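Local atomic coordinates of capsular polysaccharide export system protein KpsC (PDB entry 6MGD), a protein that probably transfers beta-Kdo in a (2,7) linkage while building the glycolipid on which Gram-negative bacterial capsules are carried. Residues S104-E107 with E108-A112. Residues are numbered along the deposited sequence; the frame is centred on the assembly and turned at random.
Sequences SYLE and EILLA
Tyr105 and Ile109, one helical turn apart on the helix 105-112, meet through a CH-pi contact: CG1 of Ile109 stands 4.1 Å from the centroid of the Tyr105 ring and 19° off the ring normal, hence over a face. CD1 of the isoleucine continues along the same side toward the rim, where it reaches Tyr105 CE2 at 3.5 Å. With CG anti to the backbone N (chi1 -175°) and beside the carbonyl carbon, the tyrosine ring stands out from the helix and leans only slightly toward the next turn, where Ile109 CG1 meets its face. With an alanine at Tyr105, the ring would be gone and the CG1-CD1 arm of Ile109 would probably lose its flat support and be freer to turn. A second i to i+4 pair, Leu106 and Leu110, is looser, CD2 of Leu106 lying 4.0 Å from CG of Leu110; Phe264 and Tyr297 pack on Leu106, and Tyr268 on Leu110.

Four backbone i to i+4 bonds hold these pairs in step, from Glu108 N to Ser104 O (3.1 Å) through Leu111 N to Glu107 O (3.0 Å). At the helix start, Ser104 is the N-cap: its OG accepts from Glu107 N at 3.1 Å with an N-H...O angle of 153°. Asp92, at the end of strand 88-92, accepts a further hydrogen bond from Tyr105 N, joining the helix start to the mixed sheet of this GT-B-clan protein.

Glu107 sends OE1 into a salt bridge with Arg279, while Arg280 makes a weaker, long ion pair with OE2. Glu108 folds back at chi2, leaving its OE1 4.9 Å from OE1 of Glu107; the arginines probably offset that like-charge proximity. Acidic side chains near the helix N-terminus would also suit its dipole; capping probably stabilises the first turn, while the bond to Arg279 ties the helix to a distant part of the chain.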
loop_
_atom_site.group_PDB
_atom_site.type_symbol
_atom_site.label_atom_id
_atom_site.label_comp_id
_atom_site.label_asym_id
_atom_site.label_seq_id
_atom_site.Cartn_x
_atom_site.Cartn_y
_atom_site.Cartn_z
ATOM N N SER A 104 7.134 8.957 6.706
ATOM C CA SER A 104 7.594 7.813 5.936
ATOM C C SER A 104 8.544 8.292 4.848
ATOM O O SER A 104 8.524 9.459 4.450
ATOM C CB SER A 104 6.425 7.043 5.304
ATOM O OG SER A 104 5.839 7.782 4.244
ATOM N N TYR A 105 9.381 7.371 4.362
ATOM C CA TYR A 105 10.309 7.723 3.292
ATOM C C TYR A 105 9.581 7.986 1.979
ATOM O O TYR A 105 10.044 8.797 1.170
ATOM C CB TYR A 105 11.355 6.624 3.108
ATOM C CG TYR A 105 12.429 6.977 2.103
ATOM C CD1 TYR A 105 13.294 8.040 2.330
ATOM C CD2 TYR A 105 12.580 6.247 0.932
ATOM C CE1 TYR A 105 14.278 8.370 1.418
ATOM C CE2 TYR A 105 13.564 6.568 0.011
ATOM C CZ TYR A 105 14.408 7.631 0.259
ATOM O OH TYR A 105 15.387 7.954 -0.653
ATOM N N LEU A 106 8.453 7.309 1.747
ATOM C CA LEU A 106 7.632 7.622 0.581
ATOM C C LEU A 106 7.116 9.054 0.655
ATOM O O LEU A 106 7.102 9.774 -0.350
ATOM C CB LEU A 106 6.465 6.638 0.480
ATOM C CG LEU A 106 5.917 6.216 -0.890
ATOM C CD1 LEU A 106 4.409 5.990 -0.815
ATOM C CD2 LEU A 106 6.269 7.193 -2.011
ATOM N N GLU A 107 6.698 9.485 1.846
ATOM C CA GLU A 107 6.195 10.843 2.012
ATOM C C GLU A 107 7.299 11.873 1.806
ATOM O O GLU A 107 7.043 12.954 1.263
ATOM C CB GLU A 107 5.561 10.988 3.396
ATOM C CG GLU A 107 4.691 12.218 3.579
ATOM C CD GLU A 107 4.018 12.252 4.941
ATOM O OE1 GLU A 107 4.291 11.348 5.761
ATOM O OE2 GLU A 107 3.217 13.177 5.192
ATOM N N GLU A 108 8.529 11.554 2.219
ATOM C CA GLU A 108 9.642 12.470 1.994
ATOM C C GLU A 108 10.013 12.542 0.519
ATOM O O GLU A 108 10.407 13.607 0.031
ATOM C CB GLU A 108 10.856 12.051 2.826
ATOM C CG GLU A 108 10.607 11.950 4.330
ATOM C CD GLU A 108 10.032 13.222 4.928
ATOM O OE1 GLU A 108 8.861 13.198 5.364
ATOM O OE2 GLU A 108 10.747 14.246 4.959
ATOM N N ILE A 109 9.901 11.424 -0.203
ATOM C CA ILE A 109 10.155 11.436 -1.643
ATOM C C ILE A 109 9.165 12.358 -2.343
ATOM O O ILE A 109 9.545 13.210 -3.157
ATOM C CB ILE A 109 10.093 10.009 -2.213
ATOM C CG1 ILE A 109 11.327 9.206 -1.800
ATOM C CG2 ILE A 109 9.959 10.040 -3.729
ATOM C CD1 ILE A 109 11.343 7.798 -2.354
ATOM N N LEU A 110 7.878 12.211 -2.023
ATOM C CA LEU A 110 6.849 13.000 -2.689
ATOM C C LEU A 110 6.928 14.476 -2.316
ATOM O O LEU A 110 6.562 15.335 -3.126
ATOM C CB LEU A 110 5.468 12.434 -2.358
ATOM C CG LEU A 110 5.266 10.970 -2.760
ATOM C CD1 LEU A 110 3.928 10.447 -2.265
ATOM C CD2 LEU A 110 5.390 10.802 -4.272
ATOM N N LEU A 111 7.398 14.793 -1.106
ATOM C CA LEU A 111 7.533 16.192 -0.708
ATOM C C LEU A 111 8.723 16.848 -1.397
ATOM O O LEU A 111 8.602 17.950 -1.945
ATOM C CB LEU A 111 7.661 16.297 0.814
ATOM C CG LEU A 111 8.128 17.632 1.406
ATOM C CD1 LEU A 111 7.244 18.790 0.964
ATOM C CD2 LEU A 111 8.165 17.543 2.921
ATOM N N ALA A 112 9.886 16.192 -1.369
ATOM C CA ALA A 112 11.042 16.719 -2.089
ATOM C C ALA A 112 10.775 16.784 -3.586
ATOM O O ALA A 112 11.282 17.684 -4.266
ATOM C CB ALA A 112 12.279 15.868 -1.800
#